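Long-range contact in chlorella virus DNA ligase-adenylate (Chlorella virus, PDB 1FVI), which probably seals nicks in DNA as an ATP-dependent ligase, and is captured here as the ligase-adenylate, with AMP in its nucleotide pocket: residues Leu147-Leu155 against Leu184-Ala192. The protein carries 1 engineered substitution. Residues are numbered along the deposited sequence; the frame is centred on the assembly and turned at random.
Sequences LLQYERDVL and LKMKQFKDA. With AMP (adenosine monophosphate), chain C; SO4 (sulfate ion), chain B.
The Glu-151 chain runs out straight, with CG opposite the backbone N (chi1 -179°), and Phe-189 sets its ring opposite its own carbonyl carbon (chi1 -80°). The two side chains slide past each other in opposite directions. The carboxylate is thereby carried from helix 144-156 to the bend after strand 184-186. There it takes two backbone N-H groups. Gln-188 N reaches the syn lone pair of Glu-151 OE2 at 2.9 Å. Phe-189 N approaches Glu-151 OE1, also at 2.9 Å, from above the carboxylate plane. Each oxygen of this buried residue thus accepts a backbone N-H, which pins the turn to the helix. The bend is the linker between the nucleotidyltransferase domain and the OB domain, whose strand 190-201 follows directly. Glu-151 CG sits over one face of the Phe-189 ring, 4.1 Å from its centroid, a CH-pi contact. Leu-148 CD2 packs on Phe-189 CE1 at 3.8 Å, and Leu-155 CD1 on Phe-189 CD2 at 3.6 Å. One turn earlier in the helix, Leu-147 and Met-186 meet tip to tip; the 3.4 Å between Leu-147 CD2 and Met-186 CE is tight. Met-186 CE also touches Glu-151 OE2. Next in the strand, the extended chain of Lys-185 reaches AMP, and its NZ donates to AMP O1P at 2.7 Å.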
ATOM      1  N   LEU A 147     -10.473  -8.951   7.695  1.00 18.29           N
ATOM      2  CA  LEU A 147      -9.043  -8.925   7.360  1.00 24.50           C
ATOM      3  C   LEU A 147      -8.815  -9.301   5.886  1.00 26.27           C
ATOM      4  O   LEU A 147      -8.115  -8.602   5.155  1.00 19.94           O
ATOM      5  CB  LEU A 147      -8.254  -9.890   8.262  1.00 27.21           C
ATOM      6  CG  LEU A 147      -7.023  -9.350   9.010  1.00 30.65           C
ATOM      7  CD1 LEU A 147      -6.089 -10.492   9.378  1.00 16.70           C
ATOM      8  CD2 LEU A 147      -6.288  -8.335   8.179  1.00 31.29           C
ATOM      9  N   LEU A 148      -9.388 -10.426   5.463  1.00 29.69           N
ATOM     10  CA  LEU A 148      -9.274 -10.869   4.072  1.00 29.02           C
ATOM     11  C   LEU A 148      -9.901  -9.875   3.070  1.00 19.31           C
ATOM     12  O   LEU A 148      -9.323  -9.610   2.012  1.00 23.70           O
ATOM     13  CB  LEU A 148      -9.912 -12.245   3.932  1.00 24.93           C
ATOM     14  CG  LEU A 148      -9.085 -13.264   4.706  1.00 24.10           C
ATOM     15  CD1 LEU A 148      -9.851 -14.542   4.857  1.00 25.98           C
ATOM     16  CD2 LEU A 148      -7.759 -13.477   4.004  1.00 26.65           C
ATOM     17  N   GLN A 149     -11.076  -9.333   3.399  1.00 21.99           N
ATOM     18  CA  GLN A 149     -11.726  -8.361   2.526  1.00 23.72           C
ATOM     19  C   GLN A 149     -10.793  -7.167   2.391  1.00 29.28           C
ATOM     20  O   GLN A 149     -10.674  -6.578   1.313  1.00 20.58           O
ATOM     21  CB  GLN A 149     -13.072  -7.911   3.095  1.00 20.63           C
ATOM     22  CG  GLN A 149     -14.079  -9.046   3.272  1.00 38.63           C
ATOM     23  CD  GLN A 149     -15.427  -8.586   3.824  1.00 46.13           C
ATOM     24  OE1 GLN A 149     -16.410  -8.513   3.090  1.00 62.99           O
ATOM     25  NE2 GLN A 149     -15.482  -8.299   5.121  1.00 40.67           N
ATOM     26  N   TYR A 150     -10.098  -6.849   3.486  1.00 24.89           N
ATOM     27  CA  TYR A 150      -9.156  -5.739   3.496  1.00 19.32           C
ATOM     28  C   TYR A 150      -7.956  -5.981   2.561  1.00 20.66           C
ATOM     29  O   TYR A 150      -7.528  -5.061   1.838  1.00 18.29           O
ATOM     30  CB  TYR A 150      -8.693  -5.446   4.931  1.00 17.96           C
ATOM     31  CG  TYR A 150      -7.826  -4.222   5.004  1.00 23.27           C
ATOM     32  CD1 TYR A 150      -8.363  -2.956   4.742  1.00 18.38           C
ATOM     33  CD2 TYR A 150      -6.457  -4.322   5.268  1.00 19.92           C
ATOM     34  CE1 TYR A 150      -7.565  -1.830   4.730  1.00 22.50           C
ATOM     35  CE2 TYR A 150      -5.643  -3.187   5.258  1.00 21.07           C
ATOM     36  CZ  TYR A 150      -6.209  -1.950   4.980  1.00 20.04           C
ATOM     37  OH  TYR A 150      -5.438  -0.830   4.879  1.00 19.80           O
ATOM     38  N   GLU A 151      -7.436  -7.218   2.553  1.00 19.73           N
ATOM     39  CA  GLU A 151      -6.297  -7.576   1.694  1.00 19.91           C
ATOM     40  C   GLU A 151      -6.718  -7.465   0.227  1.00 23.25           C
ATOM     41  O   GLU A 151      -5.960  -6.939  -0.591  1.00 19.42           O
ATOM     42  CB  GLU A 151      -5.756  -8.995   1.985  1.00 12.34           C
ATOM     43  CG  GLU A 151      -4.530  -9.347   1.093  1.00 22.31           C
ATOM     44  CD  GLU A 151      -3.723 -10.578   1.519  1.00 23.13           C
ATOM     45  OE1 GLU A 151      -2.941 -11.081   0.688  1.00 19.64           O
ATOM     46  OE2 GLU A 151      -3.833 -11.033   2.674  1.00 23.88           O
ATOM     47  N   ARG A 152      -7.903  -7.997  -0.096  1.00 20.11           N
ATOM     48  CA  ARG A 152      -8.461  -7.916  -1.449  1.00 15.73           C
ATOM     49  C   ARG A 152      -8.529  -6.437  -1.879  1.00 15.82           C
ATOM     50  O   ARG A 152      -8.091  -6.066  -2.970  1.00 19.90           O
ATOM     51  CB  ARG A 152      -9.876  -8.499  -1.456  1.00 18.19           C
ATOM     52  CG  ARG A 152     -10.660  -8.244  -2.747  1.00 25.02           C
ATOM     53  CD  ARG A 152     -12.170  -8.225  -2.506  1.00 40.46           C
ATOM     54  NE  ARG A 152     -12.571  -7.211  -1.530  1.00 48.58           N
ATOM     55  CZ  ARG A 152     -13.723  -7.221  -0.858  1.00 58.82           C
ATOM     56  NH1 ARG A 152     -14.612  -8.183  -1.052  1.00 63.77           N
ATOM     57  NH2 ARG A 152     -13.960  -6.305   0.074  1.00 58.86           N
ATOM     58  N   ASP A 153      -9.071  -5.592  -1.004  1.00 25.14           N
ATOM     59  CA  ASP A 153      -9.199  -4.159  -1.285  1.00 20.25           C
ATOM     60  C   ASP A 153      -7.854  -3.530  -1.549  1.00 21.85           C
ATOM     61  O   ASP A 153      -7.639  -2.849  -2.550  1.00 25.83           O
ATOM     62  CB  ASP A 153      -9.859  -3.452  -0.100  1.00 24.56           C
ATOM     63  CG  ASP A 153     -11.354  -3.682  -0.048  1.00 33.89           C
ATOM     64  OD1 ASP A 153     -11.920  -4.124  -1.074  1.00 45.61           O
ATOM     65  OD2 ASP A 153     -11.972  -3.418   1.011  1.00 43.40           O
ATOM     66  N   VAL A 154      -6.951  -3.769  -0.612  1.00 22.67           N
ATOM     67  CA  VAL A 154      -5.590  -3.268  -0.655  1.00 25.41           C
ATOM     68  C   VAL A 154      -4.842  -3.738  -1.919  1.00 23.80           C
ATOM     69  O   VAL A 154      -4.190  -2.937  -2.601  1.00 22.15           O
ATOM     70  CB  VAL A 154      -4.906  -3.606   0.718  1.00 27.48           C
ATOM     71  CG1 VAL A 154      -3.539  -4.171   0.555  1.00 18.38           C
ATOM     72  CG2 VAL A 154      -4.938  -2.375   1.607  1.00 21.68           C
ATOM     73  N   LEU A 155      -4.996  -5.010  -2.268  1.00 19.50           N
ATOM     74  CA  LEU A 155      -4.373  -5.545  -3.480  1.00 24.48           C
ATOM     75  C   LEU A 155      -4.994  -4.904  -4.724  1.00 15.87           C
ATOM     76  O   LEU A 155      -4.318  -4.675  -5.726  1.00 19.66           O
ATOM     77  CB  LEU A 155      -4.570  -7.057  -3.568  1.00 15.79           C
ATOM     78  CG  LEU A 155      -3.733  -7.820  -2.564  1.00 21.55           C
ATOM     79  CD1 LEU A 155      -4.139  -9.289  -2.543  1.00 15.13           C
ATOM     80  CD2 LEU A 155      -2.274  -7.618  -2.955  1.00 12.20           C
ATOM     81  N   LEU A 184       2.935  -6.450  12.183  1.00 16.32           N
ATOM     82  CA  LEU A 184       2.919  -7.721  11.468  1.00 21.56           C
ATOM     83  C   LEU A 184       2.610  -7.546   9.982  1.00 25.03           C
ATOM     84  O   LEU A 184       1.799  -6.704   9.595  1.00 19.81           O
ATOM     85  CB  LEU A 184       1.863  -8.669  12.072  1.00 24.34           C
ATOM     86  CG  LEU A 184       1.779  -8.922  13.588  1.00 24.18           C
ATOM     87  CD1 LEU A 184       0.571  -9.808  13.865  1.00 30.50           C
ATOM     88  CD2 LEU A 184       3.052  -9.559  14.128  1.00 23.24           C
ATOM     89  N   LYS A 185       3.275  -8.336   9.146  1.00 29.91           N
ATOM     90  CA  LYS A 185       3.015  -8.281   7.717  1.00 27.78           C
ATOM     91  C   LYS A 185       2.238  -9.522   7.278  1.00 27.67           C
ATOM     92  O   LYS A 185       2.516 -10.652   7.704  1.00 24.06           O
ATOM     93  CB  LYS A 185       4.286  -8.032   6.883  1.00 30.30           C
ATOM     94  CG  LYS A 185       5.501  -8.848   7.188  1.00 24.52           C
ATOM     95  CD  LYS A 185       6.696  -8.258   6.451  1.00 25.29           C
ATOM     96  CE  LYS A 185       7.872  -9.202   6.427  1.00 29.72           C
ATOM     97  NZ  LYS A 185       8.961  -8.702   5.543  1.00 19.06           N
ATOM     98  N   MET A 186       1.221  -9.274   6.464  1.00 17.04           N
ATOM     99  CA  MET A 186       0.340 -10.320   5.999  1.00 24.53           C
ATOM    100  C   MET A 186       0.121 -10.355   4.497  1.00 18.86           C
ATOM    101  O   MET A 186      -0.238  -9.368   3.881  1.00 20.10           O
ATOM    102  CB  MET A 186      -1.010 -10.184   6.701  1.00 25.47           C
ATOM    103  CG  MET A 186      -2.081 -11.095   6.144  1.00 30.22           C
ATOM    104  SD  MET A 186      -3.662 -10.869   6.911  1.00 32.21           S
ATOM    105  CE  MET A 186      -4.379  -9.813   5.793  1.00 12.84           C
ATOM    106  N   LYS A 187       0.376 -11.517   3.923  1.00 17.43           N
ATOM    107  CA  LYS A 187       0.173 -11.755   2.504  1.00 30.54           C
ATOM    108  C   LYS A 187      -0.483 -13.137   2.472  1.00 25.42           C
ATOM    109  O   LYS A 187       0.173 -14.159   2.329  1.00 24.67           O
ATOM    110  CB  LYS A 187       1.510 -11.698   1.749  1.00 28.29           C
ATOM    111  CG  LYS A 187       2.110 -10.280   1.688  1.00 30.11           C
ATOM    112  CD  LYS A 187       3.566 -10.275   1.254  1.00 32.77           C
ATOM    113  CE  LYS A 187       3.737 -10.687  -0.190  1.00 27.96           C
ATOM    114  NZ  LYS A 187       5.178 -10.718  -0.588  1.00 35.16           N
ATOM    115  N   GLN A 188      -1.785 -13.142   2.728  1.00 25.79           N
ATOM    116  CA  GLN A 188      -2.550 -14.369   2.781  1.00 29.53           C
ATOM    117  C   GLN A 188      -3.121 -14.822   1.444  1.00 27.94           C
ATOM    118  O   GLN A 188      -3.494 -15.982   1.310  1.00 24.57           O
ATOM    119  CB  GLN A 188      -3.660 -14.247   3.826  1.00 25.32           C
ATOM    120  CG  GLN A 188      -3.161 -14.123   5.269  1.00 31.09           C
ATOM    121  CD  GLN A 188      -2.626 -15.430   5.848  1.00 36.87           C
ATOM    122  OE1 GLN A 188      -3.329 -16.436   5.895  1.00 36.19           O
ATOM    123  NE2 GLN A 188      -1.393 -15.407   6.317  1.00 31.27           N
ATOM    124  N   PHE A 189      -3.179 -13.926   0.457  1.00 23.63           N
ATOM    125  CA  PHE A 189      -3.710 -14.290  -0.861  1.00 29.36           C
ATOM    126  C   PHE A 189      -2.677 -15.061  -1.665  1.00 26.19           C
ATOM    127  O   PHE A 189      -1.473 -14.833  -1.525  1.00 22.51           O
ATOM    128  CB  PHE A 189      -4.218 -13.077  -1.651  1.00 21.51           C
ATOM    129  CG  PHE A 189      -5.591 -12.619  -1.253  1.00 15.59           C
ATOM    130  CD1 PHE A 189      -6.002 -12.680   0.070  1.00 20.68           C
ATOM    131  CD2 PHE A 189      -6.447 -12.056  -2.191  1.00 20.96           C
ATOM    132  CE1 PHE A 189      -7.242 -12.178   0.457  1.00 20.96           C
ATOM    133  CE2 PHE A 189      -7.708 -11.545  -1.810  1.00 15.99           C
ATOM    134  CZ  PHE A 189      -8.099 -11.606  -0.490  1.00 22.60           C
ATOM    135  N   LYS A 190      -3.178 -15.957  -2.511  1.00 28.39           N
ATOM    136  CA  LYS A 190      -2.374 -16.848  -3.347  1.00 26.30           C
ATOM    137  C   LYS A 190      -2.289 -16.326  -4.772  1.00 18.32           C
ATOM    138  O   LYS A 190      -3.230 -15.717  -5.259  1.00 25.17           O
ATOM    139  CB  LYS A 190      -3.055 -18.220  -3.345  1.00 29.14           C
ATOM    140  CG  LYS A 190      -2.199 -19.418  -3.689  1.00 41.78           C
ATOM    141  CD  LYS A 190      -3.009 -20.688  -3.403  1.00 54.25           C
ATOM    142  CE  LYS A 190      -2.178 -21.966  -3.452  1.00 53.86           C
ATOM    143  NZ  LYS A 190      -1.854 -22.384  -4.839  1.00 66.25           N
ATOM    144  N   ASP A 191      -1.161 -16.581  -5.429  1.00 19.50           N
ATOM    145  CA  ASP A 191      -0.928 -16.177  -6.807  1.00 23.24           C
ATOM    146  C   ASP A 191      -1.349 -17.270  -7.771  1.00 29.64           C
ATOM    147  O   ASP A 191      -0.955 -18.431  -7.628  1.00 31.73           O
ATOM    148  CB  ASP A 191       0.548 -15.904  -7.043  1.00 23.98           C
ATOM    149  CG  ASP A 191       0.998 -14.619  -6.435  1.00 30.22           C
ATOM    150  OD1 ASP A 191       0.470 -13.554  -6.828  1.00 29.17           O
ATOM    151  OD2 ASP A 191       1.883 -14.679  -5.560  1.00 42.66           O
ATOM    152  N   ALA A 192      -2.105 -16.881  -8.789  1.00 29.63           N
ATOM    153  CA  ALA A 192      -2.570 -17.824  -9.793  1.00 29.57           C
ATOM    154  C   ALA A 192      -2.662 -17.149 -11.167  1.00 35.43           C
ATOM    155  O   ALA A 192      -2.541 -15.925 -11.293  1.00 28.94           O
ATOM    156  CB  ALA A 192      -3.922 -18.411  -9.380  1.00 18.64           C
TER
HETATM  157  P   AMP C 501       7.326  -6.941   2.634  1.00 23.67           P
HETATM  158  O1P AMP C 501       7.790  -8.242   3.111  1.00 21.05           O
HETATM  159  O3P AMP C 501       8.438  -6.652   1.543  1.00 17.52           O
HETATM  160  O5' AMP C 501       7.609  -5.879   3.662  1.00 18.40           O
HETATM  161  C5' AMP C 501       7.375  -4.424   3.331  1.00 19.72           C
HETATM  162  C4' AMP C 501       8.298  -3.491   4.082  1.00 24.34           C
HETATM  163  O4' AMP C 501       7.704  -2.193   4.002  1.00 22.47           O
HETATM  164  C3' AMP C 501       8.437  -3.823   5.586  1.00 20.20           C
HETATM  165  O3' AMP C 501       9.750  -3.630   6.113  1.00 17.16           O
HETATM  166  C2' AMP C 501       7.537  -2.851   6.269  1.00 21.56           C
HETATM  167  O2' AMP C 501       8.054  -2.521   7.553  1.00 17.19           O
HETATM  168  C1' AMP C 501       7.418  -1.677   5.280  1.00 18.64           C
HETATM  169  N9  AMP C 501       6.068  -1.147   5.266  1.00 22.22           N
HETATM  170  C8  AMP C 501       5.330  -0.937   4.123  1.00 12.72           C
HETATM  171  N7  AMP C 501       4.155  -0.459   4.419  1.00 14.29           N
HETATM  172  C5  AMP C 501       4.088  -0.337   5.800  1.00 16.16           C
HETATM  173  C6  AMP C 501       3.096   0.111   6.684  1.00 12.79           C
HETATM  174  N6  AMP C 501       1.886   0.551   6.264  1.00 17.77           N
HETATM  175  N1  AMP C 501       3.405   0.082   7.993  1.00 19.40           N
HETATM  176  C2  AMP C 501       4.581  -0.348   8.393  1.00 11.23           C
HETATM  177  N3  AMP C 501       5.611  -0.800   7.673  1.00 15.01           N
HETATM  178  C4  AMP C 501       5.328  -0.783   6.338  1.00 17.68           C
HETATM  179  S   SO4 B 510      11.771  -6.495   5.776  1.00 19.60           S
HETATM  180  O1  SO4 B 510      13.050  -6.472   6.478  1.00 28.34           O
HETATM  181  O2  SO4 B 510      10.653  -6.824   6.724  1.00 22.88           O
HETATM  182  O3  SO4 B 510      11.752  -7.523   4.613  1.00 23.39           O
HETATM  183  O4  SO4 B 510      11.526  -5.141   5.115  1.00 21.50           O